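Local coordinates for erythrocyte membrane protein 1 (Plasmodium falciparum, PDB 2XU0) that probably binds host cell-surface receptors, and whose adhesive NTS-DBL1 region, the piece described here, takes part in the rosetting of red cells, at residues I331-V334 against K335-R339; G351-C354 against T355-N358. The protein carries 10 engineered substitutions. All coordinates share one frame; numbering follows the deposited sequence.

Interaction 1. Residues I331-V334 against K335-R339; sequences IDKV and KKECR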
loop_
_atom_site.group_PDB
_atom_site.type_symbol
_atom_site.label_atom_id
_atom_site.label_comp_id
_atom_site.label_asym_id
_atom_site.label_seq_id
_atom_site.Cartn_x
_atom_site.Cartn_y
_atom_site.Cartn_z
ATOM N N ILE A 331 -13.227 -15.180 -3.998
ATOM C CA ILE A 331 -13.745 -16.447 -3.459
ATOM C C ILE A 331 -15.287 -16.463 -3.480
ATOM O O ILE A 331 -15.882 -17.482 -3.835
ATOM C CB ILE A 331 -13.161 -16.769 -2.059
ATOM C CG1 ILE A 331 -11.665 -17.149 -2.124
ATOM C CG2 ILE A 331 -14.001 -17.814 -1.269
ATOM C CD1 ILE A 331 -11.339 -18.464 -2.735
ATOM N N ASP A 332 -15.908 -15.322 -3.110
ATOM C CA ASP A 332 -17.360 -15.114 -3.100
ATOM C C ASP A 332 -17.982 -15.285 -4.485
ATOM O O ASP A 332 -19.040 -15.911 -4.589
ATOM C CB ASP A 332 -17.723 -13.754 -2.476
ATOM C CG ASP A 332 -17.532 -13.702 -0.971
ATOM O OD1 ASP A 332 -17.364 -12.583 -0.434
ATOM O OD2 ASP A 332 -17.551 -14.783 -0.325
ATOM N N LYS A 333 -17.296 -14.792 -5.542
ATOM C CA LYS A 333 -17.754 -14.935 -6.925
ATOM C C LYS A 333 -17.623 -16.384 -7.380
ATOM O O LYS A 333 -18.476 -16.879 -8.128
ATOM C CB LYS A 333 -16.997 -13.982 -7.867
ATOM C CG LYS A 333 -17.896 -13.236 -8.845
ATOM C CD LYS A 333 -18.211 -14.052 -10.103
ATOM C CE LYS A 333 -19.171 -13.356 -11.042
ATOM N NZ LYS A 333 -20.583 -13.499 -10.605
ATOM N N VAL A 334 -16.567 -17.077 -6.916
ATOM C CA VAL A 334 -16.360 -18.499 -7.224
ATOM C C VAL A 334 -17.460 -19.318 -6.522
ATOM O O VAL A 334 -18.080 -20.184 -7.153
ATOM C CB VAL A 334 -14.931 -18.976 -6.847
ATOM C CG1 VAL A 334 -14.840 -20.497 -6.785
ATOM C CG2 VAL A 334 -13.898 -18.401 -7.812
ATOM N N LYS A 335 -17.743 -18.984 -5.252
ATOM C CA LYS A 335 -18.773 -19.664 -4.489
ATOM C C LYS A 335 -20.154 -19.547 -5.171
ATOM O O LYS A 335 -20.829 -20.567 -5.299
ATOM C CB LYS A 335 -18.819 -19.193 -3.019
ATOM C CG LYS A 335 -19.608 -20.155 -2.137
ATOM C CD LYS A 335 -19.785 -19.696 -0.707
ATOM C CE LYS A 335 -20.498 -20.788 0.064
ATOM N NZ LYS A 335 -20.469 -20.574 1.538
ATOM N N LYS A 336 -20.550 -18.350 -5.654
ATOM C CA LYS A 336 -21.855 -18.204 -6.322
ATOM C C LYS A 336 -22.028 -19.041 -7.599
ATOM O O LYS A 336 -23.148 -19.429 -7.913
ATOM C CB LYS A 336 -22.306 -16.740 -6.483
ATOM C CG LYS A 336 -21.677 -15.973 -7.640
ATOM C CD LYS A 336 -22.311 -14.588 -7.818
ATOM C CE LYS A 336 -23.523 -14.571 -8.725
ATOM N NZ LYS A 336 -24.073 -13.197 -8.873
ATOM N N GLU A 337 -20.918 -19.374 -8.285
ATOM C CA GLU A 337 -20.925 -20.210 -9.482
ATOM C C GLU A 337 -20.684 -21.702 -9.173
ATOM O O GLU A 337 -20.887 -22.525 -10.065
ATOM C CB GLU A 337 -19.862 -19.723 -10.496
ATOM C CG GLU A 337 -19.977 -18.254 -10.889
ATOM C CD GLU A 337 -21.325 -17.804 -11.421
ATOM O OE1 GLU A 337 -21.849 -18.455 -12.355
ATOM O OE2 GLU A 337 -21.851 -16.791 -10.905
ATOM N N CYS A 338 -20.225 -22.044 -7.944
ATOM C CA CYS A 338 -19.859 -23.420 -7.580
ATOM C C CYS A 338 -20.703 -24.099 -6.529
ATOM O O CYS A 338 -20.872 -25.318 -6.592
ATOM C CB CYS A 338 -18.379 -23.496 -7.209
ATOM S SG CYS A 338 -17.258 -23.057 -8.557
ATOM N N ARG A 339 -21.085 -23.356 -5.487
ATOM C CA ARG A 339 -21.795 -23.912 -4.346
ATOM C C ARG A 339 -22.907 -22.993 -3.888
ATOM O O ARG A 339 -22.674 -21.824 -3.558
ATOM C CB ARG A 339 -20.815 -24.185 -3.183
ATOM C CG ARG A 339 -21.148 -25.421 -2.338
ATOM C CD ARG A 339 -20.054 -26.463 -2.473
ATOM N NE ARG A 339 -19.246 -26.595 -1.257
ATOM C CZ ARG A 339 -18.013 -27.096 -1.225
ATOM N NH1 ARG A 339 -17.419 -27.491 -2.346
ATOM N NH2 ARG A 339 -17.355 -27.186 -0.075
#
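The carboxylate of Glu337 is the flat group that matters here, and Lys333 approaches it at one oxygen: NZ forms a salt bridge of 3.5 Å to OE2, lying off toward one face of the carboxylate rather than level with it. The other oxygen, OE1, turns to Arg372 of helix 371-407 in a long, weak ion pair. This is an i to i+4 pair on the last turn of helix 311-338, part of the Duffy-binding-like domain, a turn that carries a charged pair on its outer side and a buried disulfide cysteine on its inner side. Both side chains are bent where they meet. In Glu337, chi1 (-55°) puts CG beside the backbone nitrogen, 3.4 Å from Lys333 O, and the bend at chi2 (-54°) then directs the carboxylate. The Lys336 chain passes obliquely across that of Lys333, with its CD 3.5 Å from Lys333 NZ; the two ammonium nitrogens are 3.9 Å apart, a closeness that the nearby carboxylate probably eases.

Beneath these side chains the backbone bonding changes character. Lys335 N reaches Ile331 O at 2.8 Å in a regular helical bond, and Lys336 N does the same to Asp332 O. One residue later Glu337 N has two weak bonds instead, to Lys333 O and Val334 O, as the helix runs out. Lys335 O then receives both Cys338 N and Arg339 N, and Arg339 leaves the helical conformation.

On the buried side of the turn sit Val334 and Cys338. Cys338 is tied by a disulfide to Cys373, and Val334 packs on Tyr380, so this side of the turn is fastened to helix 371-407. Val334 places CG1 opposite its own nitrogen (chi1 164°), and that methyl lies 3.9 Å from Cys338 SG.

Interaction 2. Residues G351-C354 against T355-N358; sequences GHDC and TQTN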
loop_
_atom_site.group_PDB
_atom_site.type_symbol
_atom_site.label_atom_id
_atom_site.label_comp_id
_atom_site.label_asym_id
_atom_site.label_seq_id
_atom_site.Cartn_x
_atom_site.Cartn_y
_atom_site.Cartn_z
ATOM N N GLY A 351 -16.216 -28.878 -13.675
ATOM C CA GLY A 351 -17.569 -28.642 -14.169
ATOM C C GLY A 351 -18.526 -29.808 -13.961
ATOM O O GLY A 351 -19.577 -29.872 -14.609
ATOM N N HIS A 352 -18.177 -30.748 -13.055
ATOM C CA HIS A 352 -19.043 -31.892 -12.749
ATOM C C HIS A 352 -20.120 -31.482 -11.760
ATOM O O HIS A 352 -19.868 -30.654 -10.871
ATOM C CB HIS A 352 -18.252 -33.065 -12.138
ATOM C CG HIS A 352 -17.116 -33.566 -12.972
ATOM N ND1 HIS A 352 -16.157 -34.404 -12.438
ATOM C CD2 HIS A 352 -16.824 -33.340 -14.279
ATOM C CE1 HIS A 352 -15.313 -34.657 -13.426
ATOM N NE2 HIS A 352 -15.672 -34.035 -14.549
ATOM N N ASP A 353 -21.319 -32.074 -11.904
ATOM C CA ASP A 353 -22.407 -31.849 -10.964
ATOM C C ASP A 353 -22.245 -32.952 -9.917
ATOM O O ASP A 353 -22.530 -34.124 -10.196
ATOM C CB ASP A 353 -23.782 -31.878 -11.665
ATOM C CG ASP A 353 -24.999 -31.757 -10.759
ATOM O OD1 ASP A 353 -24.818 -31.561 -9.525
ATOM O OD2 ASP A 353 -26.138 -31.857 -11.278
ATOM N N CYS A 354 -21.752 -32.575 -8.723
ATOM C CA CYS A 354 -21.478 -33.509 -7.628
ATOM C C CYS A 354 -22.719 -34.242 -7.090
ATOM O O CYS A 354 -22.587 -35.343 -6.538
ATOM C CB CYS A 354 -20.667 -32.830 -6.522
ATOM S SG CYS A 354 -19.110 -32.084 -7.097
ATOM N N THR A 355 -23.923 -33.677 -7.344
ATOM C CA THR A 355 -25.209 -34.279 -6.973
ATOM C C THR A 355 -25.566 -35.473 -7.891
ATOM O O THR A 355 -26.411 -36.299 -7.527
ATOM C CB THR A 355 -26.344 -33.225 -6.868
ATOM O OG1 THR A 355 -26.804 -32.855 -8.171
ATOM C CG2 THR A 355 -25.944 -31.984 -6.067
ATOM N N GLN A 356 -24.920 -35.562 -9.068
ATOM C CA GLN A 356 -25.147 -36.641 -10.040
ATOM C C GLN A 356 -23.836 -37.305 -10.513
ATOM O O GLN A 356 -23.838 -38.011 -11.529
ATOM C CB GLN A 356 -25.940 -36.114 -11.244
ATOM C CG GLN A 356 -27.302 -35.546 -10.869
ATOM C CD GLN A 356 -28.045 -35.083 -12.082
ATOM O OE1 GLN A 356 -28.598 -35.887 -12.854
ATOM N NE2 GLN A 356 -28.073 -33.771 -12.266
ATOM N N THR A 357 -22.724 -37.086 -9.770
ATOM C CA THR A 357 -21.395 -37.621 -10.104
ATOM C C THR A 357 -20.888 -38.563 -9.023
ATOM O O THR A 357 -21.058 -38.299 -7.827
ATOM C CB THR A 357 -20.411 -36.461 -10.409
ATOM O OG1 THR A 357 -20.908 -35.728 -11.525
ATOM C CG2 THR A 357 -18.981 -36.925 -10.713
ATOM N N ASN A 358 -20.258 -39.658 -9.460
ATOM C CA ASN A 358 -19.644 -40.658 -8.599
ATOM C C ASN A 358 -18.306 -41.050 -9.224
ATOM O O ASN A 358 -18.262 -41.898 -10.121
ATOM C CB ASN A 358 -20.563 -41.865 -8.413
ATOM C CG ASN A 358 -20.255 -42.666 -7.176
ATOM O OD1 ASN A 358 -19.161 -43.225 -7.016
ATOM N ND2 ASN A 358 -21.225 -42.743 -6.274
#
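Asp353 draws Thr355, Gln356 and Thr357 around itself, using both its carboxylate and its backbone carbonyl, in a type I beta turn that runs from Asp353 to Gln356 and carries an Asx turn within it. The tight part is the carbonyl. Asp353 O takes Gln356 N at 3.0 Å, the bond that closes the turn, and Thr357 OG1 at 2.6 Å; the two donors arrive from opposite faces of the carbonyl plane, each well out of it, so the oxygen is gripped above and below. The Thr357 hydroxyl donates to this carbonyl and also bonds Phe365 N, tying the turn to the chain further on.

Both carboxylate oxygens accept bonds as well, OD1 two and OD2 one. With CG extended away from the backbone nitrogen (chi1 176°), Asp353 swings OD1 over the start of the turn, where Thr355 N reaches it at 3.2 Å to make the Asx turn and Thr355 OG1 at 2.7 Å. Both come from the same face, the hydroxyl on the syn side. OD2 meets Gln356 NE2 at 2.9 Å, from above the carboxylate plane, and the amide stands nearly perpendicular to the carboxylate, 89° between planes.

Gln356, the donor in that last bond, is the solvent-exposed member, whereas the acceptor Asp353 is buried. The contact of His352 with Thr357 is light, CB lying 3.8 Å from OG1 while CG2 approaches the ring obliquely; His352 packs otherwise on Ile364, Val366 and Cys470.

The turn occupies the long loop between strand 345-346 and helix 371-407. Cys354 bonds through its backbone to Tyr346 and Val475 and through sulfur to Cys470, and Thr355 rests on Val475 and Cys477, setting the turn against the small hairpin of strands 475-477 and 483-485.

Interaction 1 ends helix 311-338 and interaction 2 shapes the loop that follows its short hairpin, strands 339-340 and 345-346, so the two come in series along the chain. Their centres are 16 Å apart and their nearest atoms about 7 Å, with no direct touch. The end of the hairpin is a shared neighbour, since Cys338 bonds Cys347 through the backbone there and interaction 2 joins it one residue earlier. The cysteine-rich 467-470 region is another, touched by Val334 at Cys467. Both contacts lie in the C-terminal Duffy-binding-like subdomain, away from the magnesium site and the proline pocket; the centres of interactions 1 and 2 lie about 27 and 42 Å from the centre of the chain.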